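Local coordinates for peptidase S15/CocE/NonD (Thaumarchaeota archaeon SCGC AB-539-E09, PDB 4PF1) that acts as an aminopeptidase, a serine peptidase of the alpha/beta-hydrolase fold that removes residues from the N-terminal end of peptides, at the interface of chains A and B and the interface of chains A and C. Residues are numbered along the deposited sequence; one frame, centred on the assembly and turned at random. Chains: chain A/B/C, Peptidase S15/CocE/NonD.

Contact 1: the interface of chains A and B. Residues chain A 26, 30, 79-81; chain B 225-227.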
loop_
_atom_site.group_PDB
_atom_site.type_symbol
_atom_site.label_atom_id
_atom_site.label_comp_id
_atom_site.label_asym_id
_atom_site.label_seq_id
_atom_site.Cartn_x
_atom_site.Cartn_y
_atom_site.Cartn_z
ATOM N N LYS A 26 -25.477 -27.860 8.170
ATOM C CA LYS A 26 -24.819 -29.159 8.296
ATOM C C LYS A 26 -23.477 -28.968 9.000
ATOM O O LYS A 26 -22.545 -28.412 8.411
ATOM C CB LYS A 26 -24.646 -29.815 6.917
ATOM C CG LYS A 26 -24.445 -31.317 6.981
ATOM C CD LYS A 26 -24.428 -31.930 5.595
ATOM C CE LYS A 26 -24.328 -33.437 5.621
ATOM N NZ LYS A 26 -22.937 -33.898 5.877
ATOM N N PHE A 30 -17.731 -30.565 11.197
ATOM C CA PHE A 30 -17.001 -29.557 11.979
ATOM C C PHE A 30 -16.145 -30.257 13.043
ATOM O O PHE A 30 -16.508 -31.343 13.501
ATOM C CB PHE A 30 -17.978 -28.555 12.646
ATOM C CG PHE A 30 -18.650 -27.512 11.767
ATOM C CD1 PHE A 30 -18.966 -27.791 10.439
ATOM C CD2 PHE A 30 -19.063 -26.295 12.297
ATOM C CE1 PHE A 30 -19.620 -26.845 9.643
ATOM C CE2 PHE A 30 -19.717 -25.349 11.500
ATOM C CZ PHE A 30 -19.989 -25.629 10.178
ATOM N N ASN A 79 -16.725 -17.418 9.610
ATOM C CA ASN A 79 -17.795 -18.412 9.477
ATOM C C ASN A 79 -17.164 -19.722 9.024
ATOM O O ASN A 79 -17.162 -20.044 7.830
ATOM C CB ASN A 79 -18.868 -17.922 8.504
ATOM C CG ASN A 79 -20.148 -18.718 8.535
ATOM O OD1 ASN A 79 -20.370 -19.579 9.399
ATOM N ND2 ASN A 79 -21.038 -18.423 7.604
ATOM N N SER A 80 -16.569 -20.450 9.981
ATOM C CA SER A 80 -15.765 -21.621 9.686
ATOM C C SER A 80 -16.255 -22.919 10.336
ATOM O O SER A 80 -17.014 -22.902 11.308
ATOM C CB SER A 80 -14.322 -21.360 10.110
ATOM O OG SER A 80 -13.503 -22.513 9.997
ATOM N N SER A 81 -15.766 -24.053 9.787
ATOM C CA SER A 81 -16.010 -25.408 10.270
ATOM C C SER A 81 -14.924 -25.805 11.279
ATOM O O SER A 81 -15.004 -26.872 11.894
ATOM C CB SER A 81 -16.029 -26.387 9.099
ATOM O OG SER A 81 -14.832 -26.316 8.341
ATOM N N TRP B 225 -20.794 -21.270 5.249
ATOM C CA TRP B 225 -19.584 -21.515 6.029
ATOM C C TRP B 225 -18.477 -22.069 5.122
ATOM O O TRP B 225 -18.763 -22.594 4.041
ATOM C CB TRP B 225 -19.862 -22.458 7.222
ATOM C CG TRP B 225 -20.480 -23.772 6.846
ATOM C CD1 TRP B 225 -21.810 -24.075 6.815
ATOM C CD2 TRP B 225 -19.787 -24.964 6.456
ATOM N NE1 TRP B 225 -21.990 -25.381 6.419
ATOM C CE2 TRP B 225 -20.764 -25.949 6.188
ATOM C CE3 TRP B 225 -18.430 -25.296 6.293
ATOM C CZ2 TRP B 225 -20.429 -27.242 5.774
ATOM C CZ3 TRP B 225 -18.099 -26.579 5.886
ATOM C CH2 TRP B 225 -19.091 -27.534 5.628
ATOM N N SER B 226 -17.219 -21.937 5.553
ATOM C CA SER B 226 -16.068 -22.375 4.769
ATOM C C SER B 226 -15.064 -23.125 5.627
ATOM O O SER B 226 -14.848 -22.766 6.784
ATOM C CB SER B 226 -15.393 -21.170 4.115
ATOM O OG SER B 226 -14.218 -21.542 3.414
ATOM N N GLY B 227 -14.439 -24.140 5.040
ATOM C CA GLY B 227 -13.402 -24.926 5.697
ATOM C C GLY B 227 -12.043 -24.785 5.036
ATOM O O GLY B 227 -11.075 -25.418 5.463
HETATM O O HOH W 1 -24.798 -25.707 6.102
#

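Contact 2: the interface of chains A and C. Residues chain A 80, 82, 85; chain C 514-516.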
loop_
_atom_site.group_PDB
_atom_site.type_symbol
_atom_site.label_atom_id
_atom_site.label_comp_id
_atom_site.label_asym_id
_atom_site.label_seq_id
_atom_site.Cartn_x
_atom_site.Cartn_y
_atom_site.Cartn_z
ATOM N N SER A 80 -16.569 -20.450 9.981
ATOM C CA SER A 80 -15.765 -21.621 9.686
ATOM C C SER A 80 -16.255 -22.919 10.336
ATOM O O SER A 80 -17.014 -22.902 11.308
ATOM C CB SER A 80 -14.322 -21.360 10.110
ATOM O OG SER A 80 -13.503 -22.513 9.997
ATOM N N SER A 82 -13.918 -24.927 11.455
ATOM C CA SER A 82 -12.785 -25.138 12.354
ATOM C C SER A 82 -12.925 -24.284 13.617
ATOM O O SER A 82 -13.213 -23.087 13.522
ATOM C CB SER A 82 -11.476 -24.816 11.635
ATOM O OG SER A 82 -10.347 -24.984 12.475
ATOM N N MET A 85 -10.736 -21.090 14.007
ATOM C CA MET A 85 -11.108 -19.942 13.172
ATOM C C MET A 85 -12.342 -19.163 13.669
ATOM O O MET A 85 -12.528 -18.019 13.252
ATOM C CB MET A 85 -11.359 -20.402 11.726
ATOM C CG MET A 85 -10.136 -20.985 11.041
ATOM S SD MET A 85 -8.890 -19.742 10.625
ATOM C CE MET A 85 -9.715 -18.871 9.275
ATOM N N GLU C 514 -7.052 -23.497 6.555
ATOM C CA GLU C 514 -7.375 -22.213 7.168
ATOM C C GLU C 514 -6.325 -21.881 8.230
ATOM O O GLU C 514 -5.949 -22.757 9.010
ATOM C CB GLU C 514 -8.786 -22.235 7.774
ATOM C CG GLU C 514 -9.890 -22.177 6.731
ATOM C CD GLU C 514 -11.272 -21.915 7.289
ATOM O OE1 GLU C 514 -11.811 -22.803 7.989
ATOM O OE2 GLU C 514 -11.832 -20.833 6.999
ATOM N N VAL C 515 -5.817 -20.637 8.227
ATOM C CA VAL C 515 -4.765 -20.198 9.153
ATOM C C VAL C 515 -5.303 -19.054 10.045
ATOM O O VAL C 515 -5.485 -17.939 9.558
ATOM C CB VAL C 515 -3.469 -19.796 8.392
ATOM C CG1 VAL C 515 -2.359 -19.376 9.361
ATOM C CG2 VAL C 515 -2.987 -20.930 7.487
ATOM N N PRO C 516 -5.564 -19.312 11.355
ATOM C CA PRO C 516 -6.141 -18.252 12.213
ATOM C C PRO C 516 -5.225 -17.044 12.439
ATOM O O PRO C 516 -5.728 -15.932 12.601
ATOM C CB PRO C 516 -6.443 -18.981 13.529
ATOM C CG PRO C 516 -5.579 -20.193 13.512
ATOM C CD PRO C 516 -5.448 -20.594 12.081
#

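Contact 1: the interface of chains A and B
The phenyl ring of A:Phe30 stands edge-on over one face of the B:Trp225 indole, the two planes turned 70° apart. CE1, on the leading edge of the phenyl, lies over the centre of the indole, 3.7 Å from CD2, one of the carbons shared by its two rings. B:Trp225 presents that face with CG held between its own backbone N and carbonyl carbon (chi1 55°). Beside it the A:Ser81 CB reaches the benzo rim at B:Trp225 CZ3, 3.8 Å away, while the A:Ser81 CA covers a face of the phenyl ring. At the root of the indole, the amide of A:Asn79 lies across the B:Trp225 backbone, its CG 3.8 Å from the tryptophan CA. This is the tight part of the patch, and a backbone bond from B:Ser226 N to A:Asn79 O (3.0 Å) pins it where A:Ser80 and B:Ser226 form a parallel beta bridge. A:Ser81 N adds a weak bond to B:Ser226 O.

The pyrrole edge is joined more loosely. There B:Trp225 NE1 meets water 1 at 2.8 Å, in the plane of the indole, and the water passes the contact on to A:Lys26 N at 3.1 Å. The patch thus ties two loop segments of one subunit to the 225-227 stretch of its neighbour and, repeated by the two-fold, probably helps hold an A–B pair together.

Contact 2: the interface of chains A and C
The side-chain oxygen of A:Ser80 is gripped from both chains: it donates to the carboxylate OE1 of C:Glu514 at 2.6 Å and accepts the backbone N-H of A:Ser82 at 2.9 Å. The latter bond is nearly straight, 164° at the hydrogen, and fixes the hydroxyl from within its own loop. In this S15-family peptidase of the alpha/beta-hydrolase fold, the loop leads into the short helix 83-86, and its partner is a loop of chain C that falls within the C-terminal non-catalytic family region. The serine hydroxyl comes to OE1 on the syn side of the carboxylate, 25° out of its plane. C:Glu514 reaches it with CG anti to its carbonyl carbon and the chain extended beyond CG (chi2 -168°), which carries the acid group away from its backbone and towards chain A. The N-H given to A:Ser80 OG may polarise the hydroxyl and make it a better donor to the carboxylate.

A:Met85, on helix 83-86, supplies the apolar half of the contact and crosses the glutamate chain at a slant. Its own chain bends at both its second and third torsions, laying the thioether along one side of the stem of C:Glu514. The methionine CG packs on C:Glu514 CB at 3.7 Å, and the terminal methyl CE approaches the second carboxylate oxygen, OE2, also at 3.7 Å. Through its sulphur the same side chain touches the next residues of the chain C loop: the carbonyl carbon of C:Val515 comes within 3.7 Å of SD, and SD lies 3.4 Å from the ring nitrogen of C:Pro516 and 3.5 Å from its CA. The CB and CD atoms of the proline ring also lie near the sulphur.

Contacts 1 and 2 lie about 9 Å apart, measured between the centres of their C-alpha atoms, and both include A:Ser80. Contact 1 uses the stretch around this serine to reach chain B, whereas contact 2 uses it with the adjoining helix 83-86 to reach chain C. A short run of chain A therefore faces two neighbours at once, close to where three subunits come together. With four copies in the deposited assembly and a two-fold relation in each interface, the shared stretch could couple the two kinds of pairing. The structure alone does not show that this tetramer is the form in solution.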